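Local coordinates for Mll3558 protein (Mesorhizobium loti, PDB 3RD6), which is of unknown function but belongs to the AHA1 family of Hsp90 ATPase activator homologues, whose START-like fold may bind a ligand or partner, at the interface of chains A and B. Numbering follows the deposited sequence. Chains: chain A/B, Mll3558 protein.

The interface of chains A and B. Residues chain A 5, 7, 100-101, 121-123, 125; chain B 78, 84, 86, 102, 104, 106, 119, 121.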
ATOM      1  N   VAL A   5       6.570  -4.452  14.099  1.00 50.14           N
ATOM      2  CA  VAL A   5       6.334  -4.409  12.665  1.00 44.09           C
ATOM      3  C   VAL A   5       7.578  -4.825  11.909  1.00 40.43           C
ATOM      4  O   VAL A   5       8.628  -4.207  12.052  1.00 48.05           O
ATOM      5  CB  VAL A   5       5.943  -2.977  12.160  1.00 30.13           C
ATOM      6  CG1 VAL A   5       5.691  -3.004  10.659  1.00 37.30           C
ATOM      7  CG2 VAL A   5       4.719  -2.471  12.887  1.00 30.76           C
ATOM      8  N   HIS A   7       9.428  -5.196   8.313  1.00 44.49           N
ATOM      9  CA  HIS A   7       9.355  -4.643   6.968  1.00 35.48           C
ATOM     10  C   HIS A   7      10.306  -5.411   6.094  1.00 37.15           C
ATOM     11  O   HIS A   7      11.471  -5.572   6.438  1.00 40.61           O
ATOM     12  CB  HIS A   7       9.775  -3.175   6.923  1.00 33.33           C
ATOM     13  CG  HIS A   7       8.851  -2.259   7.656  1.00 29.35           C
ATOM     14  ND1 HIS A   7       9.055  -1.890   8.967  1.00 34.44           N
ATOM     15  CD2 HIS A   7       7.693  -1.677   7.278  1.00 28.99           C
ATOM     16  CE1 HIS A   7       8.062  -1.119   9.368  1.00 31.65           C
ATOM     17  NE2 HIS A   7       7.220  -0.973   8.362  1.00 21.46           N
ATOM     18  N   ALA A 100      -0.029  -5.698   6.060  1.00 27.91           N
ATOM     19  CA  ALA A 100      -0.439  -4.705   5.058  1.00 15.57           C
ATOM     20  C   ALA A 100       0.762  -4.545   4.150  1.00 21.54           C
ATOM     21  O   ALA A 100       1.890  -4.509   4.610  1.00 32.19           O
ATOM     22  CB  ALA A 100      -0.778  -3.379   5.704  1.00 24.62           C
ATOM     23  N   SER A 101       0.534  -4.474   2.854  1.00 22.11           N
ATOM     24  CA  SER A 101       1.645  -4.329   1.942  1.00 25.28           C
ATOM     25  C   SER A 101       1.267  -3.619   0.659  1.00 30.26           C
ATOM     26  O   SER A 101       0.118  -3.268   0.428  1.00 28.91           O
ATOM     27  CB  SER A 101       2.282  -5.703   1.640  1.00 24.94           C
ATOM     28  OG  SER A 101       1.372  -6.759   1.764  1.00 30.07           O
ATOM     29  N   GLN A 121       6.297  -5.000  -1.186  1.00 36.35           N
ATOM     30  CA  GLN A 121       6.837  -4.322  -0.016  1.00 33.81           C
ATOM     31  C   GLN A 121       5.800  -4.502   1.066  1.00 25.32           C
ATOM     32  O   GLN A 121       4.727  -3.918   1.002  1.00 32.47           O
ATOM     33  CB  GLN A 121       7.055  -2.842  -0.323  1.00 35.76           C
ATOM     34  CG  GLN A 121       8.097  -2.604  -1.388  1.00 36.25           C
ATOM     35  CD  GLN A 121       8.028  -1.224  -1.988  1.00 30.33           C
ATOM     36  OE1 GLN A 121       7.124  -0.914  -2.764  1.00 32.21           O
ATOM     37  NE2 GLN A 121       8.987  -0.382  -1.634  1.00 36.17           N
ATOM     38  N   GLY A 122       6.112  -5.330   2.048  1.00 27.57           N
ATOM     39  CA  GLY A 122       5.149  -5.573   3.095  1.00 27.81           C
ATOM     40  C   GLY A 122       5.517  -5.200   4.510  1.00 28.58           C
ATOM     41  O   GLY A 122       6.670  -4.977   4.866  1.00 27.67           O
ATOM     42  N   ALA A 123       4.482  -5.130   5.323  1.00 29.80           N
ATOM     43  CA  ALA A 123       4.604  -4.824   6.731  1.00 27.65           C
ATOM     44  C   ALA A 123       3.841  -5.942   7.452  1.00 32.70           C
ATOM     45  O   ALA A 123       2.612  -6.006   7.387  1.00 37.49           O
ATOM     46  CB  ALA A 123       3.977  -3.451   7.020  1.00 29.46           C
ATOM     47  N   PHE A 125       2.591  -7.823  10.799  1.00 40.66           N
ATOM     48  CA  PHE A 125       2.226  -7.464  12.157  1.00 43.91           C
ATOM     49  C   PHE A 125       2.390  -8.393  13.335  1.00 54.11           C
ATOM     50  O   PHE A 125       2.128  -9.590  13.274  1.00 53.28           O
ATOM     51  CB  PHE A 125       0.790  -6.926  12.160  1.00 46.22           C
ATOM     52  CG  PHE A 125       0.574  -5.804  11.179  1.00 42.74           C
ATOM     53  CD1 PHE A 125       1.442  -4.718  11.143  1.00 40.85           C
ATOM     54  CD2 PHE A 125      -0.468  -5.848  10.271  1.00 45.22           C
ATOM     55  CE1 PHE A 125       1.270  -3.709  10.218  1.00 44.24           C
ATOM     56  CE2 PHE A 125      -0.643  -4.834   9.340  1.00 48.66           C
ATOM     57  CZ  PHE A 125       0.227  -3.766   9.316  1.00 39.01           C
TER
ATOM     58  N   ASP B  78      -3.719  -0.369   8.996  1.00 37.56           N
ATOM     59  CA  ASP B  78      -3.663  -0.877  10.361  1.00 43.62           C
ATOM     60  C   ASP B  78      -3.518   0.240  11.399  1.00 45.82           C
ATOM     61  O   ASP B  78      -2.637   1.091  11.271  1.00 50.25           O
ATOM     62  CB  ASP B  78      -2.480  -1.849  10.525  1.00 31.40           C
ATOM     63  CG  ASP B  78      -2.550  -2.640  11.823  1.00 52.01           C
ATOM     64  OD1 ASP B  78      -3.245  -3.676  11.818  1.00 49.78           O
ATOM     65  OD2 ASP B  78      -1.916  -2.239  12.837  1.00 42.97           O
ATOM     66  N   ARG B  84       0.717   2.417  16.771  1.00 49.90           N
ATOM     67  CA  ARG B  84       0.957   2.220  15.347  1.00 43.39           C
ATOM     68  C   ARG B  84      -0.072   2.744  14.361  1.00 43.05           C
ATOM     69  O   ARG B  84      -1.280   2.621  14.559  1.00 35.69           O
ATOM     70  CB  ARG B  84       1.167   0.722  15.081  1.00 42.44           C
ATOM     71  CG  ARG B  84       1.476   0.376  13.657  1.00 35.62           C
ATOM     72  CD  ARG B  84       1.912  -1.056  13.529  1.00 38.58           C
ATOM     73  NE  ARG B  84       0.835  -2.001  13.786  1.00 42.09           N
ATOM     74  CZ  ARG B  84       1.021  -3.171  14.384  1.00 49.67           C
ATOM     75  NH1 ARG B  84       2.246  -3.510  14.783  1.00 37.20           N
ATOM     76  NH2 ARG B  84      -0.005  -3.998  14.576  1.00 35.26           N
ATOM     77  N   VAL B  86      -0.606   2.565  10.152  1.00 41.29           N
ATOM     78  CA  VAL B  86      -0.169   2.050   8.859  1.00 37.29           C
ATOM     79  C   VAL B  86      -1.168   2.511   7.821  1.00 38.71           C
ATOM     80  O   VAL B  86      -2.376   2.316   7.970  1.00 30.86           O
ATOM     81  CB  VAL B  86      -0.131   0.494   8.815  1.00 36.93           C
ATOM     82  CG1 VAL B  86       0.563   0.036   7.558  1.00 32.24           C
ATOM     83  CG2 VAL B  86       0.533  -0.070  10.042  1.00 41.71           C
ATOM     84  N   LEU B 102       3.394   2.486   1.118  1.00 26.64           N
ATOM     85  CA  LEU B 102       2.833   1.965   2.355  1.00 29.74           C
ATOM     86  C   LEU B 102       3.635   2.601   3.472  1.00 23.15           C
ATOM     87  O   LEU B 102       4.863   2.458   3.520  1.00 33.32           O
ATOM     88  CB  LEU B 102       2.965   0.446   2.432  1.00 29.00           C
ATOM     89  CG  LEU B 102       2.397  -0.082   3.741  1.00 40.43           C
ATOM     90  CD1 LEU B 102       0.930   0.212   3.805  1.00 31.84           C
ATOM     91  CD2 LEU B 102       2.654  -1.559   3.863  1.00 34.10           C
ATOM     92  N   THR B 104       4.490   3.207   7.523  1.00 31.19           N
ATOM     93  CA  THR B 104       4.395   2.711   8.882  1.00 36.96           C
ATOM     94  C   THR B 104       4.992   3.772   9.782  1.00 36.36           C
ATOM     95  O   THR B 104       6.098   4.272   9.527  1.00 31.87           O
ATOM     96  CB  THR B 104       5.195   1.403   9.105  1.00 34.11           C
ATOM     97  OG1 THR B 104       4.939   0.479   8.044  1.00 38.71           O
ATOM     98  CG2 THR B 104       4.797   0.786  10.424  1.00 36.86           C
ATOM     99  N   GLU B 106       5.623   4.070  13.758  1.00 43.89           N
ATOM    100  CA  GLU B 106       5.572   3.428  15.067  1.00 54.91           C
ATOM    101  C   GLU B 106       6.196   4.382  16.066  1.00 57.83           C
ATOM    102  O   GLU B 106       7.130   5.134  15.744  1.00 51.25           O
ATOM    103  CB  GLU B 106       6.352   2.109  15.077  1.00 46.80           C
ATOM    104  CG  GLU B 106       5.864   1.087  14.092  1.00 47.32           C
ATOM    105  CD  GLU B 106       6.699  -0.164  14.133  1.00 55.67           C
ATOM    106  OE1 GLU B 106       6.602  -0.906  15.139  1.00 60.85           O
ATOM    107  OE2 GLU B 106       7.455  -0.403  13.165  1.00 53.13           O
ATOM    108  N   THR B 119       8.547   4.709   8.759  1.00 33.35           N
ATOM    109  CA  THR B 119       8.942   3.815   7.698  1.00 40.59           C
ATOM    110  C   THR B 119       8.063   4.030   6.486  1.00 40.96           C
ATOM    111  O   THR B 119       6.832   4.125   6.594  1.00 35.63           O
ATOM    112  CB  THR B 119       8.829   2.329   8.101  1.00 49.71           C
ATOM    113  OG1 THR B 119       9.527   2.089   9.334  1.00 37.40           O
ATOM    114  CG2 THR B 119       9.430   1.460   6.977  1.00 36.00           C
ATOM    115  N   GLN B 121       7.656   2.487   2.574  1.00 35.69           N
ATOM    116  CA  GLN B 121       7.989   1.545   1.525  1.00 32.82           C
ATOM    117  C   GLN B 121       7.263   2.155   0.337  1.00 33.12           C
ATOM    118  O   GLN B 121       6.035   2.215   0.317  1.00 26.64           O
ATOM    119  CB  GLN B 121       7.462   0.163   1.901  1.00 29.31           C
ATOM    120  CG  GLN B 121       7.973  -0.311   3.268  1.00 30.54           C
ATOM    121  CD  GLN B 121       7.224  -1.504   3.817  1.00 30.95           C
ATOM    122  OE1 GLN B 121       6.180  -1.346   4.442  1.00 24.73           O
ATOM    123  NE2 GLN B 121       7.753  -2.712   3.578  1.00 20.88           N
TER
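Every residue here has extended strand torsions, such as A:Val5 at phi/psi -131/121°, so two sheets meet face to face through their side chains. A:His7 is the centrepiece. Its CG lies anti to the carbonyl carbon, and the imidazole reaches tip to tip toward B:Thr104, where NE2 and the hydroxyl OG1 form a nearly straight hydrogen bond of 2.7 Å; either group could be the donor. The methyl CG2 of B:Thr119 covers one ring face, 3.6 Å from the centroid, while the amide oxygen of B:Gln121 sits at the ring edge; ring and amide planes are almost perpendicular. Bond, methyl and amide together should fix the ring's rotation. From the same amide, B:Gln121 NE2 donates to the backbone O of A:Gly122 at 2.8 Å, straight at the hydrogen but from above the carbonyl plane. A:Gln121 and B:Gln121 run antiparallel past one another, CB to CB at 3.8 Å.

A:Phe125 takes the carboxylate of B:Asp78 on one face, roughly parallel and offset toward the rim, with B:Asp78 CG 4.0 Å from the ring centroid; the carbonyl O of A:Ala123 lies over the opposite face. B:Arg84, bent at chi3, holds B:Asp78 side-on, NE and NH2 both donating to OD2, with NE at 2.9 Å in a salt bridge. A:Phe125 CD1 lies over the guanidinium face, 3.6 Å from CZ of B:Arg84. A:Val5 CG2 crosses obliquely against CD and NH1 of the same arginine. An alanine in place of B:Arg84 would remove this contact and the guanidinium over A:Phe125, and would probably leave the B:Asp78 carboxylate less firmly placed against the phenyl ring. B:Val86 CG2 packs against CE1 of A:Phe125 at 3.7 Å, on the B:Asp78 side of the ring.

The patch joins strands 5-16, 96-110 and 113-125 of chain A to strands 69-80, 84-92, 97-108 and 115-124 of chain B, and is repeated by the two-fold axis; whether this dimer is biological the structure alone does not show.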